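Local coordinates for protein L-cysteine S-thiosulfotransferase subunit SoxA (Paracoccus denitrificans, PDB 2C1D) that forms, with its partner SoxX, a heme enzyme of bacterial sulfur oxidation that joins thiosulfate to a cysteine of the carrier protein SoxY, at residues A[19-23]-A[34-40]; A[107-112]-A[242-246]. All coordinates share one frame; numbering follows the deposited sequence.

Contact 1: A[19-23]-A[34-40]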
loop_
_atom_site.group_PDB
_atom_site.type_symbol
_atom_site.label_atom_id
_atom_site.label_comp_id
_atom_site.label_asym_id
_atom_site.label_seq_id
_atom_site.Cartn_x
_atom_site.Cartn_y
_atom_site.Cartn_z
ATOM N N VAL A 19 7.379 20.005 4.927
ATOM C CA VAL A 19 5.919 20.155 4.884
ATOM C C VAL A 19 5.317 18.756 4.893
ATOM O O VAL A 19 5.476 17.995 3.927
ATOM C CB VAL A 19 5.434 20.958 3.624
ATOM C CG1 VAL A 19 3.887 20.996 3.541
ATOM C CG2 VAL A 19 5.967 22.389 3.643
ATOM N N THR A 20 4.649 18.407 5.978
ATOM C CA THR A 20 3.997 17.099 6.126
ATOM C C THR A 20 2.461 17.148 6.092
ATOM O O THR A 20 1.801 16.110 6.240
ATOM C CB THR A 20 4.418 16.469 7.451
ATOM O OG1 THR A 20 4.161 17.372 8.543
ATOM C CG2 THR A 20 5.919 16.225 7.493
ATOM N N LYS A 21 1.911 18.347 5.943
ATOM C CA LYS A 21 0.464 18.569 5.953
ATOM C C LYS A 21 0.213 19.829 5.130
ATOM O O LYS A 21 0.868 20.864 5.313
ATOM C CB LYS A 21 -0.050 18.694 7.399
ATOM C CG LYS A 21 -1.387 19.431 7.575
ATOM C CD LYS A 21 -1.731 19.635 9.068
ATOM C CE LYS A 21 -3.209 20.093 9.244
ATOM N NZ LYS A 21 -3.454 20.784 10.546
ATOM N N THR A 22 -0.681 19.727 4.165
ATOM C CA THR A 22 -0.930 20.827 3.255
ATOM C C THR A 22 -2.225 20.600 2.481
ATOM O O THR A 22 -2.826 19.513 2.562
ATOM C CB THR A 22 0.291 21.030 2.314
ATOM O OG1 THR A 22 0.190 22.273 1.614
ATOM C CG2 THR A 22 0.363 19.972 1.209
ATOM N N ALA A 23 -2.666 21.625 1.764
ATOM C CA ALA A 23 -3.878 21.521 0.965
ATOM C C ALA A 23 -3.619 20.566 -0.192
ATOM O O ALA A 23 -2.538 20.567 -0.768
ATOM C CB ALA A 23 -4.307 22.901 0.434
ATOM N N THR A 34 -7.273 17.733 3.455
ATOM C CA THR A 34 -5.851 17.892 3.693
ATOM C C THR A 34 -5.077 16.623 3.292
ATOM O O THR A 34 -5.534 15.511 3.563
ATOM C CB THR A 34 -5.645 18.150 5.177
ATOM O OG1 THR A 34 -6.432 19.288 5.586
ATOM C CG2 THR A 34 -4.215 18.545 5.468
ATOM N N ILE A 35 -3.929 16.804 2.640
ATOM C CA ILE A 35 -2.998 15.694 2.433
ATOM C C ILE A 35 -1.904 15.708 3.479
ATOM O O ILE A 35 -1.517 16.779 3.958
ATOM C CB ILE A 35 -2.408 15.683 1.018
ATOM C CG1 ILE A 35 -1.768 17.027 0.656
ATOM C CG2 ILE A 35 -3.490 15.258 0.016
ATOM C CD1 ILE A 35 -0.923 16.956 -0.598
ATOM N N TYR A 36 -1.428 14.503 3.815
ATOM C CA TYR A 36 -0.508 14.269 4.910
ATOM C C TYR A 36 0.564 13.286 4.469
ATOM O O TYR A 36 0.285 12.312 3.774
ATOM C CB TYR A 36 -1.204 13.603 6.110
ATOM C CG TYR A 36 -2.288 14.425 6.802
ATOM C CD1 TYR A 36 -3.620 14.301 6.423
ATOM C CD2 TYR A 36 -1.981 15.284 7.845
ATOM C CE1 TYR A 36 -4.642 15.063 7.060
ATOM C CE2 TYR A 36 -2.989 16.038 8.496
ATOM C CZ TYR A 36 -4.306 15.923 8.091
ATOM O OH TYR A 36 -5.294 16.654 8.722
ATOM N N SER A 37 1.772 13.518 4.929
ATOM C CA SER A 37 2.797 12.489 4.898
ATOM C C SER A 37 2.378 11.344 5.803
ATOM O O SER A 37 1.699 11.563 6.817
ATOM C CB SER A 37 4.100 13.068 5.437
ATOM O OG SER A 37 5.030 12.065 5.763
ATOM N N GLY A 38 2.803 10.140 5.439
ATOM C CA GLY A 38 2.718 8.967 6.293
ATOM C C GLY A 38 3.374 9.081 7.656
ATOM O O GLY A 38 3.013 8.354 8.573
ATOM N N TRP A 39 4.335 10.000 7.797
ATOM C CA TRP A 39 4.941 10.325 9.080
ATOM C C TRP A 39 3.901 10.653 10.162
ATOM O O TRP A 39 4.057 10.246 11.326
ATOM C CB TRP A 39 5.888 11.501 8.888
ATOM C CG TRP A 39 6.703 11.913 10.052
ATOM C CD1 TRP A 39 7.903 11.386 10.461
ATOM C CD2 TRP A 39 6.429 13.006 10.931
ATOM N NE1 TRP A 39 8.380 12.084 11.545
ATOM C CE2 TRP A 39 7.502 13.087 11.852
ATOM C CE3 TRP A 39 5.405 13.935 11.023
ATOM C CZ2 TRP A 39 7.549 14.045 12.884
ATOM C CZ3 TRP A 39 5.456 14.910 12.055
ATOM C CH2 TRP A 39 6.532 14.945 12.959
ATOM N N HIS A 40 2.853 11.359 9.772
ATOM C CA HIS A 40 1.799 11.758 10.694
ATOM C C HIS A 40 1.034 10.593 11.306
ATOM O O HIS A 40 0.405 10.768 12.335
ATOM C CB HIS A 40 0.793 12.718 10.017
ATOM C CG HIS A 40 1.198 14.149 10.105
ATOM N ND1 HIS A 40 1.041 14.896 11.253
ATOM C CD2 HIS A 40 1.800 14.963 9.204
ATOM C CE1 HIS A 40 1.529 16.109 11.056
ATOM N NE2 HIS A 40 2.001 16.176 9.826
#

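Contact 2: A[107-112]-A[242-246]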
loop_
_atom_site.group_PDB
_atom_site.type_symbol
_atom_site.label_atom_id
_atom_site.label_comp_id
_atom_site.label_asym_id
_atom_site.label_seq_id
_atom_site.Cartn_x
_atom_site.Cartn_y
_atom_site.Cartn_z
ATOM N N LEU A 107 8.117 8.189 -20.415
ATOM C CA LEU A 107 7.927 8.207 -18.958
ATOM C C LEU A 107 9.140 7.565 -18.263
ATOM O O LEU A 107 9.519 6.439 -18.571
ATOM C CB LEU A 107 6.661 7.483 -18.523
ATOM C CG LEU A 107 6.329 7.577 -17.017
ATOM C CD1 LEU A 107 6.140 9.022 -16.611
ATOM C CD2 LEU A 107 5.070 6.773 -16.649
ATOM N N MET A 108 9.722 8.283 -17.305
ATOM C CA MET A 108 10.856 7.789 -16.551
ATOM C C MET A 108 10.535 7.824 -15.059
ATOM O O MET A 108 10.036 8.824 -14.574
ATOM C CB MET A 108 12.094 8.647 -16.828
ATOM C CG MET A 108 12.456 8.780 -18.300
ATOM S SD MET A 108 13.192 7.303 -18.929
ATOM C CE MET A 108 14.920 7.426 -18.451
ATOM N N ILE A 109 10.773 6.707 -14.375
ATOM C CA ILE A 109 10.960 6.702 -12.931
ATOM C C ILE A 109 12.453 6.785 -12.732
ATOM O O ILE A 109 13.212 6.643 -13.683
ATOM C CB ILE A 109 10.350 5.446 -12.238
ATOM C CG1 ILE A 109 11.009 4.142 -12.713
ATOM C CG2 ILE A 109 8.865 5.413 -12.493
ATOM C CD1 ILE A 109 10.449 2.875 -12.094
ATOM N N MET A 110 12.878 7.013 -11.504
ATOM C CA MET A 110 14.260 7.325 -11.236
ATOM C C MET A 110 15.133 6.164 -11.623
ATOM O O MET A 110 16.231 6.361 -12.151
ATOM C CB MET A 110 14.465 7.685 -9.768
ATOM C CG MET A 110 15.838 8.328 -9.475
ATOM S SD MET A 110 15.989 9.959 -10.228
ATOM C CE MET A 110 14.985 10.866 -9.139
ATOM N N GLU A 111 14.629 4.955 -11.376
ATOM C CA GLU A 111 15.307 3.719 -11.716
ATOM C C GLU A 111 15.673 3.685 -13.214
ATOM O O GLU A 111 16.721 3.164 -13.582
ATOM C CB GLU A 111 14.418 2.510 -11.377
ATOM C CG GLU A 111 14.236 2.224 -9.897
ATOM C CD GLU A 111 13.036 2.912 -9.275
ATOM O OE1 GLU A 111 12.667 4.033 -9.712
ATOM O OE2 GLU A 111 12.476 2.350 -8.314
ATOM N N ASP A 112 14.812 4.231 -14.069
ATOM C CA ASP A 112 15.122 4.270 -15.496
ATOM C C ASP A 112 16.286 5.209 -15.800
ATOM O O ASP A 112 17.084 4.893 -16.642
ATOM C CB ASP A 112 13.935 4.705 -16.331
ATOM C CG ASP A 112 12.758 3.782 -16.204
ATOM O OD1 ASP A 112 12.931 2.532 -16.260
ATOM O OD2 ASP A 112 11.607 4.250 -16.080
ATOM N N LYS A 242 4.990 2.145 -13.378
ATOM C CA LYS A 242 5.582 3.462 -13.657
ATOM C C LYS A 242 4.470 4.486 -13.730
ATOM O O LYS A 242 4.564 5.576 -13.147
ATOM C CB LYS A 242 6.327 3.477 -14.987
ATOM C CG LYS A 242 7.609 2.714 -15.036
ATOM C CD LYS A 242 8.362 3.106 -16.282
ATOM C CE LYS A 242 9.366 2.061 -16.710
ATOM N NZ LYS A 242 10.030 2.606 -17.989
ATOM N N ALA A 243 3.387 4.130 -14.412
ATOM C CA ALA A 243 2.198 4.977 -14.441
ATOM C C ALA A 243 1.575 5.191 -13.060
ATOM O O ALA A 243 1.195 6.301 -12.711
ATOM C CB ALA A 243 1.153 4.429 -15.418
ATOM N N LEU A 244 1.503 4.142 -12.258
ATOM C CA LEU A 244 1.005 4.235 -10.900
ATOM C C LEU A 244 1.906 5.152 -10.070
ATOM O O LEU A 244 1.411 5.938 -9.299
ATOM C CB LEU A 244 0.959 2.831 -10.258
ATOM C CG LEU A 244 0.379 2.699 -8.864
ATOM C CD1 LEU A 244 -1.050 3.258 -8.788
ATOM C CD2 LEU A 244 0.415 1.219 -8.410
ATOM N N GLU A 245 3.225 5.029 -10.218
ATOM C CA GLU A 245 4.147 5.887 -9.464
ATOM C C GLU A 245 3.952 7.368 -9.815
ATOM O O GLU A 245 4.039 8.243 -8.940
ATOM C CB GLU A 245 5.636 5.470 -9.637
ATOM C CG GLU A 245 6.561 6.272 -8.729
ATOM C CD GLU A 245 8.000 5.782 -8.665
ATOM O OE1 GLU A 245 8.918 6.634 -8.538
ATOM O OE2 GLU A 245 8.229 4.568 -8.712
ATOM N N LEU A 246 3.678 7.652 -11.080
ATOM C CA LEU A 246 3.375 9.020 -11.532
ATOM C C LEU A 246 2.103 9.534 -10.886
ATOM O O LEU A 246 2.066 10.650 -10.354
ATOM C CB LEU A 246 3.218 9.069 -13.064
ATOM C CG LEU A 246 2.718 10.368 -13.723
ATOM C CD1 LEU A 246 3.725 11.531 -13.577
ATOM C CD2 LEU A 246 2.409 10.122 -15.190
HETATM O O HOH W 1 10.623 8.339 -10.016
HETATM O O HOH W 2 10.263 3.461 -7.066
HETATM O O HOH W 3 11.702 6.048 -8.074
HETATM O O HOH W 4 11.922 0.918 -18.375
#

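Contact 1: A[19-23]-A[34-40]
Thr20 meets His40 through its hydroxyl: OG1 lies at the edge of the imidazole, near the ring plane, 2.8 Å from NE2 of His40, in a hydrogen bond. With chi1 at 54°, OG1 sits between the backbone N and the carbonyl carbon of Thr20, which points it at the ring while CG2 lies by Ser37 CB and Trp39 CE3. The carbonyl O of Thr20 takes the N-H of Ser37 at 2.9 Å, carrying the pairing one residue past the Lys21-Tyr36 bridge. The His40 ring is fixed from several directions, with ND1 bonded to the carbonyl of Val3, Trp39 CE3 over the centre of one face and Tyr36 CD2 near the rim of the other. Lys21 faces Tyr36 in a non-hydrogen-bonded antiparallel pair, its extended chain running alongside the phenol so that Lys21 CD is 3.9 Å from Tyr36 CE2; Lys21 CG also touches Thr34 CG2 at 3.6 Å. With an alanine here, lacking the ring of Tyr36, the Lys21 methylenes would probably lose their flanking neighbour and one face of the His40 imidazole its cover. Thr22 and Ile35 form the hydrogen-bonded pair, Thr22 N to Ile35 O at 3.1 Å and Ile35 N to Thr22 O at 2.9 Å, and their side chains share the face opposite that of Lys21 and Tyr36, Thr22 CG2 3.7 Å from Ile35 CG1. Within the chain, strand 35-36 is an outermost strand of a three-stranded antiparallel sheet. Beyond it, Ser37 OG, also hydrogen-bonded to Glu258, accepts from Trp39 N in an ST turn that leads into the 3-10 segment, where Gly38 touches a heme c. The chemistry implies a short strand pairing extended by one side-chain bond, with an imidazole held at both nitrogens.

Contact 2: A[107-112]-A[242-246]
Lys242 and Asp112 reach toward each other from opposite directions and close a salt bridge, NZ to OD2 at 3.0 Å. The ammonium comes from above the carboxylate plane, 42° out of it. From the opposite face the backbone N of Ile109 gives OD2 a second hydrogen bond of 3.1 Å, so one oxygen ties the N-cap of helix 110-122 to the lysine of helix 239-251. A water bridges the same pair, accepting from Lys242 NZ and donating to Asp112 OD1.

Van der Waals contacts accompany the bridge. The extended lysine chain crosses Ile109 at about a right angle, Lys242 CG 3.9 Å from Ile109 CG2. Leu107 CD2 rests 3.7 Å from the carbonyl O of Lys242, while its other methyl, CD1, meets Leu246 CD2 at 4.1 Å; with CG anti to the backbone N (chi1 -174°), Leu107 sends this fork toward the helix. Tyr161 of helix 159-170 touches both leucines.

Glu245 adds a direct contact with Ile109, holding its carboxylate beside CG2, and links through water to the other segment. It faces Glu111, Glu245 OE2 and Glu111 OE1 4.6 Å apart. Two waters lie between these acids, and a third accepts a weak hydrogen bond from Met110 N and donates to Glu245 OE1.

The contact joins the two cytochrome c domains of the chain, close to the zinc site of His164 and Asp240. A salt bridge backed by aliphatic contacts sits beside two carboxylates linked by water, whose closeness would probably raise the proton affinity of one of them.

Both contacts are partly buried, yet they share no helix or strand and lie on opposite sides of the chain's centre, about 22 Å apart between centres. Contact 1 is local, joining neighbouring strands of the small N-terminal sheet through backbone bonds and one side-chain bond; it runs from exposed Lys21 to buried Thr20, Ile35 and His40. Contact 2 lies nearer the middle and brings together residues 130 positions apart, one from each cytochrome c domain; there a strand end and a helix start meet a helix with no direct backbone-to-backbone bond, and side chains and waters do the work. A lysine serves both: by its methylenes in 19-23, by its charge as well in 242-246.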